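Local coordinates for protein branched-chain-amino-acid aminotransferase (Pseudomonas sp. UW4, PDB 6JIF) that catalyses the PLP-dependent transfer of an amino group between branched-chain amino acids and 2-oxo acids, as a dimeric fold-type IV (class IV) aminotransferase, at residues F33-T38 with F170-G175; E79-Y84 with L144-F149; D252-T257 with E283-D288. All coordinates share one frame; numbering follows the deposited sequence.

Interaction 1: F33-T38 with F170-G175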
loop_
_atom_site.group_PDB
_atom_site.type_symbol
_atom_site.label_atom_id
_atom_site.label_comp_id
_atom_site.label_asym_id
_atom_site.label_seq_id
_atom_site.Cartn_x
_atom_site.Cartn_y
_atom_site.Cartn_z
ATOM N N PHE B 33 -11.807 -4.348 -20.334
ATOM C CA PHE B 33 -11.093 -4.859 -19.164
ATOM C C PHE B 33 -11.940 -4.446 -17.964
ATOM O O PHE B 33 -11.659 -3.466 -17.279
ATOM C CB PHE B 33 -9.677 -4.294 -19.083
ATOM C CG PHE B 33 -8.859 -4.882 -17.993
ATOM C CD1 PHE B 33 -8.585 -6.243 -17.987
ATOM C CD2 PHE B 33 -8.342 -4.097 -16.983
ATOM C CE1 PHE B 33 -7.814 -6.816 -16.979
ATOM C CE2 PHE B 33 -7.561 -4.686 -15.954
ATOM C CZ PHE B 33 -7.318 -6.044 -15.982
ATOM N N ASP B 34 -12.995 -5.205 -17.716
ATOM C CA ASP B 34 -13.998 -4.854 -16.724
ATOM C C ASP B 34 -14.340 -6.097 -15.927
ATOM O O ASP B 34 -14.396 -7.189 -16.484
ATOM C CB ASP B 34 -15.284 -4.378 -17.351
ATOM C CG ASP B 34 -15.077 -3.168 -18.212
ATOM O OD1 ASP B 34 -14.763 -2.086 -17.626
ATOM O OD2 ASP B 34 -15.181 -3.311 -19.448
ATOM N N TYR B 35 -14.637 -5.913 -14.646
ATOM C CA TYR B 35 -15.021 -7.052 -13.836
ATOM C C TYR B 35 -16.358 -7.592 -14.312
ATOM O O TYR B 35 -17.326 -6.838 -14.437
ATOM C CB TYR B 35 -15.117 -6.693 -12.355
ATOM C CG TYR B 35 -15.438 -7.942 -11.528
ATOM C CD1 TYR B 35 -16.758 -8.373 -11.368
ATOM C CD2 TYR B 35 -14.427 -8.693 -10.936
ATOM C CE1 TYR B 35 -17.061 -9.482 -10.623
ATOM C CE2 TYR B 35 -14.719 -9.805 -10.205
ATOM C CZ TYR B 35 -16.034 -10.198 -10.052
ATOM O OH TYR B 35 -16.325 -11.318 -9.298
ATOM N N ILE B 36 -16.396 -8.907 -14.565
ATOM C CA ILE B 36 -17.610 -9.671 -14.832
ATOM C C ILE B 36 -17.539 -10.921 -13.956
ATOM O O ILE B 36 -16.464 -11.504 -13.795
ATOM C CB ILE B 36 -17.703 -10.028 -16.327
ATOM C CG1 ILE B 36 -18.101 -8.788 -17.158
ATOM C CG2 ILE B 36 -18.708 -11.147 -16.581
ATOM C CD1 ILE B 36 -17.432 -8.725 -18.544
ATOM N N LYS B 37 -18.659 -11.319 -13.345
ATOM C CA LYS B 37 -18.629 -12.484 -12.444
ATOM C C LYS B 37 -18.712 -13.780 -13.257
ATOM O O LYS B 37 -19.706 -14.046 -13.948
ATOM C CB LYS B 37 -19.732 -12.412 -11.394
ATOM C CG LYS B 37 -19.751 -13.581 -10.424
ATOM C CD LYS B 37 -21.036 -13.542 -9.607
ATOM C CE LYS B 37 -21.015 -14.613 -8.552
ATOM N NZ LYS B 37 -22.285 -14.598 -7.771
ATOM N N THR B 38 -17.631 -14.542 -13.214
ATOM C CA THR B 38 -17.555 -15.844 -13.836
ATOM C C THR B 38 -18.041 -16.900 -12.840
ATOM O O THR B 38 -18.371 -16.599 -11.692
ATOM C CB THR B 38 -16.119 -16.075 -14.331
ATOM O OG1 THR B 38 -15.216 -15.832 -13.254
ATOM C CG2 THR B 38 -15.812 -15.103 -15.505
ATOM N N PHE B 170 -9.545 -15.430 -9.372
ATOM C CA PHE B 170 -10.758 -15.363 -10.180
ATOM C C PHE B 170 -10.372 -15.016 -11.615
ATOM O O PHE B 170 -9.227 -14.680 -11.905
ATOM C CB PHE B 170 -11.799 -14.377 -9.597
ATOM C CG PHE B 170 -11.374 -12.946 -9.539
ATOM C CD1 PHE B 170 -11.572 -12.102 -10.639
ATOM C CD2 PHE B 170 -10.878 -12.393 -8.348
ATOM C CE1 PHE B 170 -11.220 -10.755 -10.598
ATOM C CE2 PHE B 170 -10.515 -11.030 -8.336
ATOM C CZ PHE B 170 -10.682 -10.223 -9.468
ATOM N N CYS B 171 -11.317 -15.178 -12.538
ATOM C CA CYS B 171 -11.055 -14.859 -13.936
ATOM C C CYS B 171 -12.183 -13.997 -14.491
ATOM O O CYS B 171 -13.284 -13.908 -13.929
ATOM C CB CYS B 171 -10.856 -16.141 -14.785
ATOM S SG CYS B 171 -12.295 -17.174 -15.032
ATOM N N ILE B 172 -11.881 -13.333 -15.593
ATOM C CA ILE B 172 -12.868 -12.497 -16.314
ATOM C C ILE B 172 -12.565 -12.562 -17.802
ATOM O O ILE B 172 -11.391 -12.590 -18.179
ATOM C CB ILE B 172 -12.851 -11.019 -15.854
ATOM C CG1 ILE B 172 -11.432 -10.437 -15.932
ATOM C CG2 ILE B 172 -13.385 -10.867 -14.457
ATOM C CD1 ILE B 172 -11.479 -8.939 -15.869
ATOM N N PRO B 173 -13.581 -12.589 -18.678
ATOM C CA PRO B 173 -13.310 -12.450 -20.106
ATOM C C PRO B 173 -12.926 -11.002 -20.391
ATOM O O PRO B 173 -13.471 -10.070 -19.791
ATOM C CB PRO B 173 -14.655 -12.810 -20.739
ATOM C CG PRO B 173 -15.654 -12.308 -19.722
ATOM C CD PRO B 173 -15.025 -12.670 -18.388
ATOM N N VAL B 174 -11.923 -10.805 -21.255
ATOM C CA VAL B 174 -11.446 -9.457 -21.560
ATOM C C VAL B 174 -11.265 -9.349 -23.067
ATOM O O VAL B 174 -11.156 -10.357 -23.786
ATOM C CB VAL B 174 -10.134 -9.108 -20.803
ATOM C CG1 VAL B 174 -10.350 -9.152 -19.263
ATOM C CG2 VAL B 174 -8.994 -10.065 -21.225
ATOM N N GLY B 175 -11.360 -8.122 -23.558
ATOM C CA GLY B 175 -11.097 -7.876 -24.956
ATOM C C GLY B 175 -9.895 -6.987 -25.085
ATOM O O GLY B 175 -8.967 -7.052 -24.279
HETATM O O HOH W 1 -13.940 -7.293 -19.085
HETATM O O HOH W 2 -15.277 -13.266 -12.111
HETATM O O HOH W 3 -13.578 -16.665 -11.468
#
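Tyr35 and Phe170 form the aromatic part of this contact. The tyrosine turns the edge carrying CD2 and CE2 toward the phenylalanine face in an offset edge-to-face pair, with centroids 5.5 Å apart and planes at 63°; Tyr35 CE2 comes closest to Phe170 CE1, at 3.6 Å. The tyrosine hydroxyl reaches beyond the pair to bond Glu66 of the second subunit and Asn60 of its own chain.

Apolar side chains continue the contact along the strand. Phe33 and Val174 lie side by side, and methyl CG1 of Val174 sits at the ring edge of Phe33, 3.6 Å from CD1. Between Phe33 and Tyr35, Ile172 spreads its branches: with CG1 between backbone N and carbonyl carbon (chi1 53°), CD1 is set by Asp34 O, while CG2, on the other branch, lies 3.2 Å from Ile36 O. Farther along, Thr38 CG2 slides past Pro173 CD.

The polar links run through water. One molecule accepts from Asp34 N and probably donates to Pro173 O. A second donates to Ile36 O and to Cys171 O, 2.8 Å away, and accepts from Thr38 N. A third bridges Thr38 OG1, at 2.6 Å, and Cys171 N. Two of these waters link backbone to backbone where no clear direct hydrogen bond joins the segments; the third joins a side chain to the strand.

Ile157 of the second subunit packs on Phe33 and Ile172. The arrangement is that of an irregular N-terminal segment laid, through ordered water, along strand 164-174 of the antiparallel sheet at the dimer interface of a fold-type IV aminotransferase.

Interaction 2: E79-Y84 with L144-F149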
loop_
_atom_site.group_PDB
_atom_site.type_symbol
_atom_site.label_atom_id
_atom_site.label_comp_id
_atom_site.label_asym_id
_atom_site.label_seq_id
_atom_site.Cartn_x
_atom_site.Cartn_y
_atom_site.Cartn_z
ATOM N N GLU B 79 -1.320 -10.998 -9.074
ATOM C CA GLU B 79 -0.729 -11.317 -10.364
ATOM C C GLU B 79 -1.786 -11.115 -11.460
ATOM O O GLU B 79 -2.977 -10.938 -11.200
ATOM C CB GLU B 79 -0.201 -12.766 -10.415
ATOM C CG GLU B 79 1.246 -12.919 -9.816
ATOM C CD GLU B 79 2.258 -12.061 -10.565
ATOM O OE1 GLU B 79 2.038 -11.829 -11.795
ATOM O OE2 GLU B 79 3.195 -11.537 -9.916
ATOM N N GLY B 80 -1.335 -11.213 -12.697
ATOM C CA GLY B 80 -2.254 -11.089 -13.845
ATOM C C GLY B 80 -1.704 -11.892 -15.003
ATOM O O GLY B 80 -0.529 -11.736 -15.363
ATOM N N MET B 81 -2.518 -12.772 -15.584
ATOM C CA MET B 81 -2.069 -13.557 -16.745
ATOM C C MET B 81 -3.271 -13.854 -17.643
ATOM O O MET B 81 -4.422 -13.731 -17.221
ATOM C CB MET B 81 -1.406 -14.875 -16.325
ATOM C CG MET B 81 -2.472 -15.838 -15.799
ATOM S SD MET B 81 -1.797 -17.169 -14.863
ATOM C CE MET B 81 -1.235 -16.139 -13.518
ATOM N N LYS B 82 -3.013 -14.260 -18.884
ATOM C CA LYS B 82 -4.118 -14.549 -19.797
ATOM C C LYS B 82 -4.075 -15.971 -20.368
ATOM O O LYS B 82 -2.997 -16.556 -20.580
ATOM C CB LYS B 82 -4.148 -13.560 -20.981
ATOM C CG LYS B 82 -4.733 -12.208 -20.614
ATOM C CD LYS B 82 -4.624 -11.227 -21.789
ATOM C CE LYS B 82 -4.836 -9.787 -21.318
ATOM N NZ LYS B 82 -4.684 -8.869 -22.493
ATOM N N ALA B 83 -5.266 -16.495 -20.667
ATOM C CA ALA B 83 -5.413 -17.706 -21.465
ATOM C C ALA B 83 -6.111 -17.309 -22.746
ATOM O O ALA B 83 -6.938 -16.402 -22.720
ATOM C CB ALA B 83 -6.222 -18.794 -20.751
ATOM N N TYR B 84 -5.709 -17.934 -23.852
ATOM C CA TYR B 84 -6.154 -17.621 -25.205
ATOM C C TYR B 84 -6.661 -18.882 -25.907
ATOM O O TYR B 84 -6.039 -19.953 -25.809
ATOM C CB TYR B 84 -5.008 -17.032 -26.012
ATOM C CG TYR B 84 -4.316 -15.859 -25.391
ATOM C CD1 TYR B 84 -3.276 -16.039 -24.458
ATOM C CD2 TYR B 84 -4.664 -14.572 -25.723
ATOM C CE1 TYR B 84 -2.627 -14.959 -23.889
ATOM C CE2 TYR B 84 -4.006 -13.490 -25.166
ATOM C CZ TYR B 84 -2.997 -13.691 -24.246
ATOM O OH TYR B 84 -2.348 -12.625 -23.664
ATOM N N LEU B 144 -9.058 -14.832 -21.690
ATOM C CA LEU B 144 -9.546 -15.007 -20.327
ATOM C C LEU B 144 -8.461 -14.531 -19.351
ATOM O O LEU B 144 -7.360 -15.106 -19.287
ATOM C CB LEU B 144 -9.918 -16.469 -20.084
ATOM C CG LEU B 144 -10.515 -16.707 -18.689
ATOM C CD1 LEU B 144 -11.944 -16.116 -18.650
ATOM C CD2 LEU B 144 -10.559 -18.206 -18.407
ATOM N N TYR B 145 -8.745 -13.479 -18.603
ATOM C CA TYR B 145 -7.767 -12.929 -17.684
ATOM C C TYR B 145 -7.938 -13.595 -16.339
ATOM O O TYR B 145 -9.064 -13.778 -15.880
ATOM C CB TYR B 145 -7.968 -11.430 -17.555
ATOM C CG TYR B 145 -7.006 -10.698 -16.649
ATOM C CD1 TYR B 145 -5.761 -10.311 -17.098
ATOM C CD2 TYR B 145 -7.382 -10.353 -15.366
ATOM C CE1 TYR B 145 -4.886 -9.602 -16.256
ATOM C CE2 TYR B 145 -6.536 -9.682 -14.521
ATOM C CZ TYR B 145 -5.300 -9.295 -14.966
ATOM O OH TYR B 145 -4.472 -8.567 -14.107
ATOM N N LEU B 146 -6.821 -13.997 -15.745
ATOM C CA LEU B 146 -6.783 -14.565 -14.407
ATOM C C LEU B 146 -6.102 -13.579 -13.473
ATOM O O LEU B 146 -5.012 -13.087 -13.800
ATOM C CB LEU B 146 -5.995 -15.867 -14.394
ATOM C CG LEU B 146 -6.778 -17.138 -14.662
ATOM C CD1 LEU B 146 -7.377 -17.015 -16.027
ATOM C CD2 LEU B 146 -5.784 -18.365 -14.576
ATOM N N ARG B 147 -6.715 -13.376 -12.286
ATOM C CA ARG B 147 -6.253 -12.534 -11.194
ATOM C C ARG B 147 -6.009 -13.390 -9.940
ATOM O O ARG B 147 -6.930 -13.582 -9.110
ATOM C CB ARG B 147 -7.271 -11.414 -10.927
ATOM C CG ARG B 147 -6.996 -10.551 -9.676
ATOM C CD ARG B 147 -5.612 -9.925 -9.697
ATOM N NE ARG B 147 -5.457 -9.024 -10.849
ATOM C CZ ARG B 147 -5.691 -7.700 -10.848
ATOM N NH1 ARG B 147 -6.116 -7.071 -9.773
ATOM N NH2 ARG B 147 -5.510 -6.988 -11.963
ATOM N N PRO B 148 -4.815 -13.964 -9.783
ATOM C CA PRO B 148 -4.441 -14.542 -8.476
ATOM C C PRO B 148 -4.040 -13.439 -7.521
ATOM O O PRO B 148 -3.539 -12.394 -7.932
ATOM C CB PRO B 148 -3.222 -15.433 -8.767
ATOM C CG PRO B 148 -3.153 -15.540 -10.329
ATOM C CD PRO B 148 -3.824 -14.261 -10.834
ATOM N N PHE B 149 -4.242 -13.709 -6.222
ATOM C CA PHE B 149 -3.842 -12.756 -5.199
ATOM C C PHE B 149 -3.733 -13.479 -3.861
ATOM O O PHE B 149 -4.379 -14.497 -3.629
ATOM C CB PHE B 149 -4.814 -11.564 -5.098
ATOM C CG PHE B 149 -6.272 -11.924 -4.799
ATOM C CD1 PHE B 149 -7.102 -12.468 -5.774
ATOM C CD2 PHE B 149 -6.827 -11.626 -3.554
ATOM C CE1 PHE B 149 -8.431 -12.750 -5.486
ATOM C CE2 PHE B 149 -8.177 -11.928 -3.242
ATOM C CZ PHE B 149 -8.976 -12.474 -4.228
#
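Met81 and Leu146 face each other as a hydrogen-bonded pair in the antiparallel sheet of the smaller domain of this fold-type IV enzyme, where strands 76-85 and 143-153 are neighbours. Leu146 N gives a nearly straight bond (178°) to Met81 O at 2.8 Å, and Met81 N returns one to Leu146 O. Ala83 and Leu144 repeat the pattern, and Glu79 N extends the ladder to Pro148 O.

The tight apolar side carries Met81, Ala83, Leu144, Leu146 and Pro148. Met81 starts with CG between its backbone N and carbonyl carbon (chi1 72°), then bends at chi3; this lays CG 3.8 Å from Leu146 CB and brings the terminal CE to 3.8 Å from Pro148 CG. Glu79 joins the same side with its CB, 3.9 Å from Pro148 CD, before its carboxylate leads off to Asn99 and to a salt bridge with Arg102, a residue of the PLP pocket. Helix 117-130 closes over this layer through Phe120 and Cys124.

No part of the contact is solvent-facing, but the other side of the sheet is more loosely joined across the strands and more polar. Lys82 and Tyr145 form a non-hydrogen-bonded pair whose side chains meet only lightly: Lys82 CG lies at the edge of the tyrosine ring, 4.1 Å from CD1, before the extended chain leaves to bond Thr305 O, also in the pocket. Tyr145 reaches across to Gly80, its OH 3.4 Å from the glycine CA.

That hydroxyl is held from two residues farther along its own strand: Arg147, bent at chi2 and chi3 and bonded through NH1 to Tyr73 of the second subunit, directs NH2 in the guanidinium plane to Tyr145 OH, 2.9 Å away.

Interaction 3: D252-T257 with E283-D288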
loop_
_atom_site.group_PDB
_atom_site.type_symbol
_atom_site.label_atom_id
_atom_site.label_comp_id
_atom_site.label_asym_id
_atom_site.label_seq_id
_atom_site.Cartn_x
_atom_site.Cartn_y
_atom_site.Cartn_z
ATOM N N ASP B 252 19.043 3.576 -34.002
ATOM C CA ASP B 252 19.694 2.379 -34.518
ATOM C C ASP B 252 19.012 1.108 -34.065
ATOM O O ASP B 252 19.675 0.076 -33.928
ATOM C CB ASP B 252 21.182 2.326 -34.170
ATOM C CG ASP B 252 21.479 2.625 -32.732
ATOM O OD1 ASP B 252 20.556 2.774 -31.905
ATOM O OD2 ASP B 252 22.689 2.732 -32.436
ATOM N N ASN B 253 17.711 1.190 -33.765
ATOM C CA ASN B 253 16.829 0.041 -33.652
ATOM C C ASN B 253 17.107 -0.823 -32.431
ATOM O O ASN B 253 16.789 -2.005 -32.438
ATOM C CB ASN B 253 16.909 -0.816 -34.903
ATOM C CG ASN B 253 16.365 -0.089 -36.100
ATOM O OD1 ASN B 253 15.182 0.222 -36.135
ATOM N ND2 ASN B 253 17.229 0.206 -37.074
ATOM N N LYS B 254 17.574 -0.242 -31.347
ATOM C CA LYS B 254 17.726 -1.001 -30.108
ATOM C C LYS B 254 16.468 -0.853 -29.281
ATOM O O LYS B 254 15.887 0.241 -29.225
ATOM C CB LYS B 254 18.928 -0.491 -29.303
ATOM C CG LYS B 254 20.218 -0.575 -30.079
ATOM C CD LYS B 254 21.399 -0.196 -29.233
ATOM C CE LYS B 254 22.676 -0.221 -30.097
ATOM N NZ LYS B 254 23.771 0.451 -29.371
ATOM N N PHE B 255 16.075 -1.948 -28.599
ATOM C CA PHE B 255 14.930 -1.954 -27.690
ATOM C C PHE B 255 15.470 -1.579 -26.318
ATOM O O PHE B 255 16.314 -2.300 -25.774
ATOM C CB PHE B 255 14.278 -3.330 -27.695
ATOM C CG PHE B 255 13.097 -3.494 -26.754
ATOM C CD1 PHE B 255 13.312 -3.749 -25.383
ATOM C CD2 PHE B 255 11.783 -3.431 -27.227
ATOM C CE1 PHE B 255 12.224 -3.945 -24.514
ATOM C CE2 PHE B 255 10.696 -3.611 -26.381
ATOM C CZ PHE B 255 10.915 -3.884 -25.007
ATOM N N VAL B 256 15.068 -0.408 -25.795
ATOM C CA VAL B 256 15.646 0.114 -24.543
ATOM C C VAL B 256 14.571 0.144 -23.467
ATOM O O VAL B 256 13.474 0.662 -23.676
ATOM C CB VAL B 256 16.260 1.502 -24.765
ATOM C CG1 VAL B 256 16.898 1.998 -23.509
ATOM C CG2 VAL B 256 17.287 1.416 -25.893
ATOM N N THR B 257 14.893 -0.389 -22.289
ATOM C CA THR B 257 13.900 -0.326 -21.218
ATOM C C THR B 257 14.586 -0.033 -19.876
ATOM O O THR B 257 15.752 -0.416 -19.663
ATOM C CB THR B 257 13.069 -1.637 -21.220
ATOM O OG1 THR B 257 11.938 -1.501 -20.350
ATOM C CG2 THR B 257 13.933 -2.841 -20.791
ATOM N N GLU B 283 18.854 -5.830 -30.799
ATOM C CA GLU B 283 19.656 -5.567 -29.594
ATOM C C GLU B 283 18.765 -4.997 -28.498
ATOM O O GLU B 283 17.849 -4.217 -28.783
ATOM C CB GLU B 283 20.795 -4.587 -29.899
ATOM C CG GLU B 283 22.124 -5.235 -30.211
ATOM C CD GLU B 283 22.891 -4.553 -31.324
ATOM O OE1 GLU B 283 22.449 -3.474 -31.808
ATOM O OE2 GLU B 283 23.939 -5.108 -31.737
ATOM N N VAL B 284 19.019 -5.404 -27.252
ATOM C CA VAL B 284 18.289 -4.898 -26.092
ATOM C C VAL B 284 19.255 -4.175 -25.181
ATOM O O VAL B 284 20.379 -4.641 -24.980
ATOM C CB VAL B 284 17.584 -6.045 -25.344
ATOM C CG1 VAL B 284 17.050 -5.512 -23.982
ATOM C CG2 VAL B 284 16.456 -6.496 -26.180
ATOM N N VAL B 285 18.835 -3.019 -24.673
ATOM C CA VAL B 285 19.537 -2.298 -23.609
ATOM C C VAL B 285 18.608 -2.146 -22.408
ATOM O O VAL B 285 17.512 -1.591 -22.531
ATOM C CB VAL B 285 20.000 -0.912 -24.086
ATOM C CG1 VAL B 285 20.702 -0.220 -22.947
ATOM C CG2 VAL B 285 20.891 -1.016 -25.342
ATOM N N GLU B 286 19.059 -2.607 -21.237
ATOM C CA GLU B 286 18.380 -2.354 -19.975
ATOM C C GLU B 286 19.222 -1.374 -19.175
ATOM O O GLU B 286 20.336 -1.695 -18.763
ATOM C CB GLU B 286 18.146 -3.639 -19.202
ATOM C CG GLU B 286 17.267 -4.611 -19.939
ATOM C CD GLU B 286 17.070 -5.855 -19.106
ATOM O OE1 GLU B 286 16.587 -5.712 -17.949
ATOM O OE2 GLU B 286 17.439 -6.951 -19.580
ATOM N N GLY B 287 18.727 -0.160 -19.007
ATOM C CA GLY B 287 19.605 0.810 -18.373
ATOM C C GLY B 287 18.902 2.099 -17.981
ATOM O O GLY B 287 17.715 2.065 -17.661
ATOM N N ASP B 288 19.597 3.227 -18.009
ATOM C CA ASP B 288 19.028 4.513 -17.587
ATOM C C ASP B 288 18.415 5.192 -18.804
ATOM O O ASP B 288 19.089 5.377 -19.827
ATOM C CB ASP B 288 20.094 5.425 -16.998
ATOM C CG ASP B 288 20.594 4.963 -15.646
ATOM O OD1 ASP B 288 19.867 4.201 -14.964
ATOM O OD2 ASP B 288 21.702 5.417 -15.245
HETATM O O HOH W 4 18.369 -3.873 -32.920
#
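Asn253 and Glu283 open the contact through a single water, which donates to Asn253 O and accepts from Glu283 N at 2.9 Å. The asparagine amide itself turns elsewhere, its OD1 bonding Lys298.

At Lys254 the side chain runs out extended beyond CG and passes obliquely over Glu283 and Val285. The touching is done by its methylenes: CE lies 3.7 Å from Glu283 OE1 and CD 4.0 Å from Val285 CG2. The charged ends stay apart, with Lys254 NZ 4.8 Å from OE1 of Glu283, so any attraction between them would act at a distance; NZ has instead a long salt bridge, 4.0 Å, to Asp252 OD2.

Phe255 pairs in parallel with Val284. Its N donates to Glu283 O, and its O receives Val285 N at 2.8 Å. With CG anti to the backbone N (chi1 178°), the ring is carried on toward Leu272 and Ile273 of helix 267-278, leaving CB to meet Val284 CG2.

Val256 projects from the opposite face and lies alongside Val285, both pointing the same way, with Val256 CG2 4.0 Å from Val285 CB. Its CA-H also approaches Val285 O.

Thr257 returns to the face of Phe255. Its N bonds Val285 O, and its O accepts from Gly287 N at 3.1 Å. The methyl CG2 packs against Glu286 CG, while OG1, anti to the backbone N, bonds Phe246 O.

Strands 255-258 and 284-287, joined through helix 267-278, make a beta-alpha-beta crossover at the margin of the larger, PLP-carrying domain; the helix covers the Phe255 side of the paired strands.

Interactions 1 and 2 belong to one antiparallel sheet and share a seam: their centres are 9 Å apart, and strands 143-153 and 164-174 meet through Ile172 O and Tyr145 N (2.8 Å) and Phe170 O and Arg147 N (2.9 Å), both probable hydrogen bonds. Phe33 sets its ring edge-to-face with Tyr145, and both contacts reach the second subunit. Interaction 3 lies in the other sheet, its centre 28 Å from that of interaction 2 and 34 Å from that of interaction 1. The PLP site lies between: the side chain of Glu79 is about 5 Å from a bound PLP, and those of Phe33 and Thr257 are each about 9 Å from a bound PLP.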